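Local atomic coordinates of nucleotidyl transferase AbiEii/AbiGii toxin family protein (Mycobacterium tuberculosis, PDB entry 6Y56), a protein that acts as a nucleotidyltransferase toxin, MenT4, of a toxin-antitoxin system and probably blocks growth by modifying tRNA acceptor stems. Residues Ala180-Ser191 against Met249-Phe260. Sequence-based numbering, arbitrary orientation.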
ATOM      1  N   ALA A 180      -3.660   9.293  -8.370  1.00 16.23           N
ATOM      2  CA  ALA A 180      -5.004   9.405  -7.808  1.00 16.21           C
ATOM      3  C   ALA A 180      -5.258   8.385  -6.704  1.00 14.92           C
ATOM      4  O   ALA A 180      -5.986   8.683  -5.753  1.00 15.01           O
ATOM      5  CB  ALA A 180      -6.063   9.267  -8.905  1.00 16.77           C
ATOM      6  N   ARG A 181      -4.690   7.176  -6.815  1.00 16.15           N
ATOM      7  CA  ARG A 181      -4.911   6.186  -5.766  1.00 16.12           C
ATOM      8  C   ARG A 181      -4.267   6.631  -4.462  1.00 13.05           C
ATOM      9  O   ARG A 181      -4.830   6.420  -3.378  1.00 15.62           O
ATOM     10  CB  ARG A 181      -4.377   4.815  -6.193  1.00 18.35           C
ATOM     11  CG  ARG A 181      -5.053   4.229  -7.434  1.00 21.81           C
ATOM     12  CD  ARG A 181      -4.336   2.964  -7.900  1.00 23.53           C
ATOM     13  NE  ARG A 181      -4.896   2.425  -9.140  1.00 23.99           N
ATOM     14  CZ  ARG A 181      -4.774   1.157  -9.524  1.00 23.36           C
ATOM     15  NH1 ARG A 181      -4.115   0.295  -8.765  1.00 22.82           N
ATOM     16  NH2 ARG A 181      -5.314   0.756 -10.670  1.00 24.44           N
ATOM     17  N   ASP A 182      -3.113   7.295  -4.549  1.00 12.93           N
ATOM     18  CA  ASP A 182      -2.484   7.815  -3.341  1.00 14.58           C
ATOM     19  C   ASP A 182      -3.288   8.978  -2.775  1.00 14.60           C
ATOM     20  O   ASP A 182      -3.430   9.103  -1.554  1.00 13.93           O
ATOM     21  CB  ASP A 182      -1.068   8.295  -3.633  1.00 15.00           C
ATOM     22  CG  ASP A 182      -0.075   7.165  -3.834  1.00 17.24           C
ATOM     23  OD1 ASP A 182      -0.395   5.998  -3.536  1.00 19.00           O
ATOM     24  OD2 ASP A 182       1.034   7.461  -4.327  1.00 18.14           O
ATOM     25  N   LEU A 183      -3.809   9.850  -3.647  1.00 14.48           N
ATOM     26  CA  LEU A 183      -4.668  10.937  -3.184  1.00 13.99           C
ATOM     27  C   LEU A 183      -5.889  10.395  -2.448  1.00 13.89           C
ATOM     28  O   LEU A 183      -6.265  10.903  -1.385  1.00 13.57           O
ATOM     29  CB  LEU A 183      -5.101  11.780  -4.383  1.00 15.62           C
ATOM     30  CG  LEU A 183      -6.114  12.900  -4.116  1.00 16.97           C
ATOM     31  CD1 LEU A 183      -5.524  13.945  -3.174  1.00 16.31           C
ATOM     32  CD2 LEU A 183      -6.541  13.530  -5.429  1.00 19.52           C
ATOM     33  N   TYR A 184      -6.531   9.367  -3.008  1.00 13.83           N
ATOM     34  CA  TYR A 184      -7.669   8.749  -2.337  1.00 13.69           C
ATOM     35  C   TYR A 184      -7.287   8.254  -0.943  1.00 13.14           C
ATOM     36  O   TYR A 184      -8.015   8.466   0.035  1.00 13.36           O
ATOM     37  CB  TYR A 184      -8.217   7.593  -3.188  1.00 14.81           C
ATOM     38  CG  TYR A 184      -9.371   6.898  -2.522  1.00 16.47           C
ATOM     39  CD1 TYR A 184      -9.162   5.877  -1.594  1.00 16.18           C
ATOM     40  CD2 TYR A 184     -10.678   7.294  -2.779  1.00 19.83           C
ATOM     41  CE1 TYR A 184     -10.214   5.258  -0.961  1.00 17.99           C
ATOM     42  CE2 TYR A 184     -11.745   6.677  -2.146  1.00 18.76           C
ATOM     43  CZ  TYR A 184     -11.504   5.670  -1.234  1.00 19.19           C
ATOM     44  OH  TYR A 184     -12.569   5.065  -0.596  1.00 19.87           O
ATOM     45  N   ASP A 185      -6.163   7.541  -0.842  1.00 13.37           N
ATOM     46  CA  ASP A 185      -5.764   6.980   0.446  1.00 13.02           C
ATOM     47  C   ASP A 185      -5.430   8.080   1.446  1.00 13.93           C
ATOM     48  O   ASP A 185      -5.797   7.986   2.619  1.00 14.15           O
ATOM     49  CB  ASP A 185      -4.587   6.019   0.264  1.00 13.56           C
ATOM     50  CG  ASP A 185      -4.943   4.777  -0.550  1.00 13.76           C
ATOM     51  OD1 ASP A 185      -6.144   4.455  -0.727  1.00 14.59           O
ATOM     52  OD2 ASP A 185      -3.990   4.125  -1.026  1.00 16.09           O
ATOM     53  N   LEU A 186      -4.756   9.135   0.988  1.00 13.45           N
ATOM     54  CA  LEU A 186      -4.449  10.253   1.873  1.00 14.39           C
ATOM     55  C   LEU A 186      -5.716  10.947   2.338  1.00 14.82           C
ATOM     56  O   LEU A 186      -5.767  11.448   3.469  1.00 14.77           O
ATOM     57  CB  LEU A 186      -3.528  11.248   1.168  1.00 13.76           C
ATOM     58  CG  LEU A 186      -2.076  10.774   1.059  1.00 13.79           C
ATOM     59  CD1 LEU A 186      -1.333  11.685   0.109  1.00 16.77           C
ATOM     60  CD2 LEU A 186      -1.418  10.758   2.421  1.00 13.59           C
ATOM     61  N   ASN A 187      -6.742  10.990   1.480  1.00 14.24           N
ATOM     62  CA  ASN A 187      -8.024  11.548   1.894  1.00 16.79           C
ATOM     63  C   ASN A 187      -8.629  10.756   3.047  1.00 15.74           C
ATOM     64  O   ASN A 187      -9.269  11.342   3.927  1.00 16.54           O
ATOM     65  CB  ASN A 187      -8.975  11.617   0.698  1.00 15.54           C
ATOM     66  CG  ASN A 187     -10.295  12.275   1.038  1.00 23.00           C
ATOM     67  OD1 ASN A 187     -10.354  13.483   1.245  1.00 23.49           O
ATOM     68  ND2 ASN A 187     -11.358  11.484   1.093  1.00 22.72           N
ATOM     69  N   HIS A 188      -8.434   9.428   3.070  1.00 15.04           N
ATOM     70  CA  HIS A 188      -8.863   8.641   4.222  1.00 15.27           C
ATOM     71  C   HIS A 188      -8.003   8.926   5.441  1.00 17.23           C
ATOM     72  O   HIS A 188      -8.535   9.082   6.542  1.00 17.68           O
ATOM     73  CB  HIS A 188      -8.849   7.151   3.891  1.00 17.61           C
ATOM     74  CG  HIS A 188     -10.125   6.662   3.298  1.00 17.80           C
ATOM     75  ND1 HIS A 188     -11.272   6.479   4.041  1.00 20.06           N
ATOM     76  CD2 HIS A 188     -10.439   6.324   2.026  1.00 20.06           C
ATOM     77  CE1 HIS A 188     -12.239   6.049   3.248  1.00 20.11           C
ATOM     78  NE2 HIS A 188     -11.758   5.944   2.022  1.00 21.38           N
ATOM     79  N   PHE A 189      -6.676   8.991   5.279  1.00 14.06           N
ATOM     80  CA  PHE A 189      -5.839   9.302   6.437  1.00 16.39           C
ATOM     81  C   PHE A 189      -6.245  10.642   7.032  1.00 18.66           C
ATOM     82  O   PHE A 189      -6.241  10.815   8.256  1.00 17.94           O
ATOM     83  CB  PHE A 189      -4.353   9.324   6.066  1.00 16.01           C
ATOM     84  CG  PHE A 189      -3.735   7.969   5.890  1.00 15.94           C
ATOM     85  CD1 PHE A 189      -3.618   7.085   6.946  1.00 19.11           C
ATOM     86  CD2 PHE A 189      -3.263   7.584   4.653  1.00 15.96           C
ATOM     87  CE1 PHE A 189      -3.048   5.834   6.760  1.00 22.63           C
ATOM     88  CE2 PHE A 189      -2.682   6.344   4.463  1.00 18.58           C
ATOM     89  CZ  PHE A 189      -2.578   5.466   5.514  1.00 17.51           C
ATOM     90  N   ALA A 190      -6.646  11.584   6.177  1.00 16.98           N
ATOM     91  CA  ALA A 190      -7.041  12.909   6.639  1.00 18.40           C
ATOM     92  C   ALA A 190      -8.311  12.889   7.472  1.00 20.82           C
ATOM     93  O   ALA A 190      -8.580  13.864   8.185  1.00 23.94           O
ATOM     94  CB  ALA A 190      -7.216  13.840   5.442  1.00 17.04           C
ATOM     95  N   SER A 191      -9.101  11.823   7.387  1.00 18.21           N
ATOM     96  CA  SER A 191     -10.315  11.678   8.180  1.00 18.40           C
ATOM     97  C   SER A 191     -10.090  10.905   9.470  1.00 20.63           C
ATOM     98  O   SER A 191     -11.036  10.734  10.246  1.00 26.18           O
ATOM     99  CB  SER A 191     -11.407  10.982   7.359  1.00 21.39           C
ATOM    100  OG  SER A 191     -11.139   9.597   7.269  1.00 29.40           O
ATOM    101  N   MET A 249     -11.889  14.228  -7.310  1.00 20.29           N
ATOM    102  CA  MET A 249     -10.480  14.613  -7.275  1.00 20.32           C
ATOM    103  C   MET A 249     -10.274  15.963  -6.592  1.00 24.99           C
ATOM    104  O   MET A 249      -9.359  16.117  -5.773  1.00 20.64           O
ATOM    105  CB  MET A 249      -9.917  14.631  -8.692  1.00 22.37           C
ATOM    106  CG  MET A 249      -9.967  13.278  -9.364  1.00 23.53           C
ATOM    107  SD  MET A 249      -8.749  12.200  -8.622  1.00 24.34           S
ATOM    108  CE  MET A 249      -7.270  12.878  -9.363  1.00 24.55           C
ATOM    109  N   ALA A 250     -11.119  16.949  -6.908  1.00 25.88           N
ATOM    110  CA  ALA A 250     -10.943  18.281  -6.337  1.00 20.93           C
ATOM    111  C   ALA A 250     -11.239  18.297  -4.842  1.00 22.70           C
ATOM    112  O   ALA A 250     -10.517  18.940  -4.072  1.00 24.06           O
ATOM    113  CB  ALA A 250     -11.813  19.294  -7.084  1.00 25.88           C
ATOM    114  N   ALA A 251     -12.291  17.601  -4.409  1.00 22.77           N
ATOM    115  CA  ALA A 251     -12.585  17.532  -2.982  1.00 23.98           C
ATOM    116  C   ALA A 251     -11.457  16.848  -2.217  1.00 22.57           C
ATOM    117  O   ALA A 251     -11.044  17.317  -1.148  1.00 22.71           O
ATOM    118  CB  ALA A 251     -13.913  16.813  -2.753  1.00 24.88           C
ATOM    119  N   TRP A 252     -10.940  15.738  -2.753  1.00 19.93           N
ATOM    120  CA  TRP A 252      -9.842  15.039  -2.090  1.00 17.48           C
ATOM    121  C   TRP A 252      -8.588  15.903  -2.031  1.00 18.91           C
ATOM    122  O   TRP A 252      -7.923  15.975  -0.990  1.00 17.24           O
ATOM    123  CB  TRP A 252      -9.535  13.736  -2.826  1.00 17.31           C
ATOM    124  CG  TRP A 252     -10.673  12.769  -2.934  1.00 18.13           C
ATOM    125  CD1 TRP A 252     -11.805  12.729  -2.176  1.00 20.71           C
ATOM    126  CD2 TRP A 252     -10.784  11.706  -3.882  1.00 18.80           C
ATOM    127  NE1 TRP A 252     -12.613  11.698  -2.591  1.00 18.01           N
ATOM    128  CE2 TRP A 252     -12.012  11.061  -3.646  1.00 17.46           C
ATOM    129  CE3 TRP A 252      -9.969  11.250  -4.919  1.00 18.47           C
ATOM    130  CZ2 TRP A 252     -12.434   9.965  -4.398  1.00 19.82           C
ATOM    131  CZ3 TRP A 252     -10.383  10.160  -5.661  1.00 18.29           C
ATOM    132  CH2 TRP A 252     -11.610   9.543  -5.405  1.00 17.89           C
ATOM    133  N   GLU A 253      -8.226  16.537  -3.151  1.00 19.13           N
ATOM    134  CA  GLU A 253      -7.030  17.373  -3.177  1.00 19.18           C
ATOM    135  C   GLU A 253      -7.120  18.483  -2.140  1.00 19.81           C
ATOM    136  O   GLU A 253      -6.143  18.765  -1.437  1.00 20.39           O
ATOM    137  CB  GLU A 253      -6.836  17.966  -4.573  1.00 24.50           C
ATOM    138  CG  GLU A 253      -5.482  18.636  -4.791  1.00 25.84           C
ATOM    139  CD  GLU A 253      -5.437  20.086  -4.302  1.00 29.20           C
ATOM    140  OE1 GLU A 253      -4.320  20.609  -4.111  1.00 30.35           O
ATOM    141  OE2 GLU A 253      -6.509  20.692  -4.103  1.00 28.38           O
ATOM    142  N   ALA A 254      -8.289  19.117  -2.031  1.00 23.27           N
ATOM    143  CA  ALA A 254      -8.455  20.208  -1.079  1.00 25.23           C
ATOM    144  C   ALA A 254      -8.348  19.714   0.355  1.00 21.93           C
ATOM    145  O   ALA A 254      -7.677  20.347   1.180  1.00 22.64           O
ATOM    146  CB  ALA A 254      -9.790  20.914  -1.312  1.00 26.46           C
ATOM    147  N   ARG A 255      -9.007  18.591   0.678  1.00 19.39           N
ATOM    148  CA  ARG A 255      -8.960  18.090   2.046  1.00 18.84           C
ATOM    149  C   ARG A 255      -7.551  17.658   2.423  1.00 18.58           C
ATOM    150  O   ARG A 255      -7.093  17.926   3.540  1.00 17.90           O
ATOM    151  CB  ARG A 255      -9.935  16.925   2.260  1.00 23.50           C
ATOM    152  CG  ARG A 255      -9.999  16.504   3.733  1.00 26.87           C
ATOM    153  CD  ARG A 255     -10.450  15.072   3.956  1.00 31.60           C
ATOM    154  NE  ARG A 255     -11.905  14.966   3.991  1.00 32.65           N
ATOM    155  CZ  ARG A 255     -12.569  13.816   4.042  1.00 33.77           C
ATOM    156  NH1 ARG A 255     -11.907  12.666   4.077  1.00 29.84           N
ATOM    157  NH2 ARG A 255     -13.897  13.816   4.065  1.00 36.36           N
ATOM    158  N   VAL A 256      -6.849  16.993   1.504  1.00 16.72           N
ATOM    159  CA  VAL A 256      -5.491  16.526   1.783  1.00 16.05           C
ATOM    160  C   VAL A 256      -4.551  17.712   1.972  1.00 15.86           C
ATOM    161  O   VAL A 256      -3.792  17.778   2.943  1.00 15.28           O
ATOM    162  CB  VAL A 256      -5.023  15.566   0.669  1.00 14.53           C
ATOM    163  CG1 VAL A 256      -3.502  15.334   0.719  1.00 18.31           C
ATOM    164  CG2 VAL A 256      -5.775  14.239   0.758  1.00 17.20           C
ATOM    165  N   ARG A 257      -4.605  18.680   1.057  1.00 17.31           N
ATOM    166  CA  ARG A 257      -3.726  19.840   1.160  1.00 18.06           C
ATOM    167  C   ARG A 257      -3.948  20.594   2.468  1.00 18.58           C
ATOM    168  O   ARG A 257      -2.987  21.057   3.095  1.00 20.73           O
ATOM    169  CB  ARG A 257      -3.943  20.755  -0.044  1.00 21.89           C
ATOM    170  CG  ARG A 257      -3.144  22.049   0.005  1.00 21.97           C
ATOM    171  CD  ARG A 257      -2.960  22.636  -1.387  1.00 25.05           C
ATOM    172  NE  ARG A 257      -4.165  22.528  -2.202  1.00 27.47           N
ATOM    173  CZ  ARG A 257      -5.180  23.380  -2.149  1.00 29.99           C
ATOM    174  NH1 ARG A 257      -5.138  24.412  -1.314  1.00 32.82           N
ATOM    175  NH2 ARG A 257      -6.240  23.202  -2.926  1.00 30.40           N
ATOM    176  N   LYS A 258      -5.206  20.730   2.897  1.00 16.74           N
ATOM    177  CA  LYS A 258      -5.488  21.419   4.151  1.00 19.08           C
ATOM    178  C   LYS A 258      -5.046  20.598   5.353  1.00 17.97           C
ATOM    179  O   LYS A 258      -4.412  21.122   6.278  1.00 17.89           O
ATOM    180  CB  LYS A 258      -6.977  21.718   4.259  1.00 19.96           C
ATOM    181  CG  LYS A 258      -7.335  22.496   5.501  1.00 28.30           C
ATOM    182  CD  LYS A 258      -8.803  22.784   5.497  1.00 34.61           C
ATOM    183  CE  LYS A 258      -9.159  23.544   6.758  1.00 40.24           C
ATOM    184  NZ  LYS A 258     -10.610  23.872   6.833  1.00 46.19           N
ATOM    185  N   ARG A 259      -5.391  19.312   5.373  1.00 16.01           N
ATOM    186  CA  ARG A 259      -5.118  18.511   6.561  1.00 15.26           C
ATOM    187  C   ARG A 259      -3.626  18.373   6.818  1.00 14.05           C
ATOM    188  O   ARG A 259      -3.199  18.337   7.978  1.00 15.36           O
ATOM    189  CB  ARG A 259      -5.738  17.115   6.425  1.00 16.63           C
ATOM    190  CG  ARG A 259      -5.485  16.191   7.631  1.00 18.14           C
ATOM    191  CD  ARG A 259      -6.151  16.745   8.886  1.00 18.99           C
ATOM    192  NE  ARG A 259      -5.819  16.039  10.126  1.00 20.65           N
ATOM    193  CZ  ARG A 259      -4.785  16.347  10.901  1.00 19.24           C
ATOM    194  NH1 ARG A 259      -3.952  17.319  10.549  1.00 19.84           N
ATOM    195  NH2 ARG A 259      -4.573  15.680  12.032  1.00 21.19           N
ATOM    196  N   PHE A 260      -2.825  18.294   5.753  1.00 13.58           N
ATOM    197  CA  PHE A 260      -1.401  18.030   5.891  1.00 13.83           C
ATOM    198  C   PHE A 260      -0.567  19.299   5.992  1.00 15.87           C
ATOM    199  O   PHE A 260       0.661  19.243   5.857  1.00 14.85           O
ATOM    200  CB  PHE A 260      -0.924  17.064   4.808  1.00 13.98           C
ATOM    201  CG  PHE A 260      -1.396  15.653   5.050  1.00 12.45           C
ATOM    202  CD1 PHE A 260      -0.717  14.833   5.935  1.00 13.90           C
ATOM    203  CD2 PHE A 260      -2.551  15.176   4.453  1.00 14.03           C
ATOM    204  CE1 PHE A 260      -1.164  13.544   6.198  1.00 14.22           C
ATOM    205  CE2 PHE A 260      -2.999  13.889   4.706  1.00 15.75           C
ATOM    206  CZ  PHE A 260      -2.304  13.077   5.582  1.00 13.26           C
TER
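Ala-180 meets the methyl of Met-249, CB to CE 3.8 Å, where two helices of the AbiEii-type toxin fold, 180-189 and 249-259, pack with axes inclined at 54° and 8.8 Å apart at closest approach. Leu-183 is a knob in a hole of four residues: with CG anti to the backbone N (chi1 175°), its forked end drops among Met-249, Trp-252, Glu-253 and Val-256, a branched shape that fills such a hole. Tyr-184 turns its edge onto one face of the Trp-252 indole in a T-shaped stack, CD2 lying 3.6 Å from CH2, while its OH accepts a hydrogen bond from His-188 NE2. Leu-186 rests CB on Val-256 CG2 and reaches CD2 to CZ of Phe-260. The flat amide of Asn-187 can lie against the planar Arg-255 guanidinium, planes 14° apart and OD1 over one face, without hydrogen bonding to it; Arg-255 NH1 instead bonds the backbone O of Asn-187, 3.0 Å away, from above the carbonyl plane and bent to 141° at the hydrogen. Arg-259 sends its guanidinium to a salt bridge, NH1 to OE2 of Glu-196, and its aliphatic part packs closely on Ala-190, whose side chain is just a methyl, CB to CG 3.6 Å.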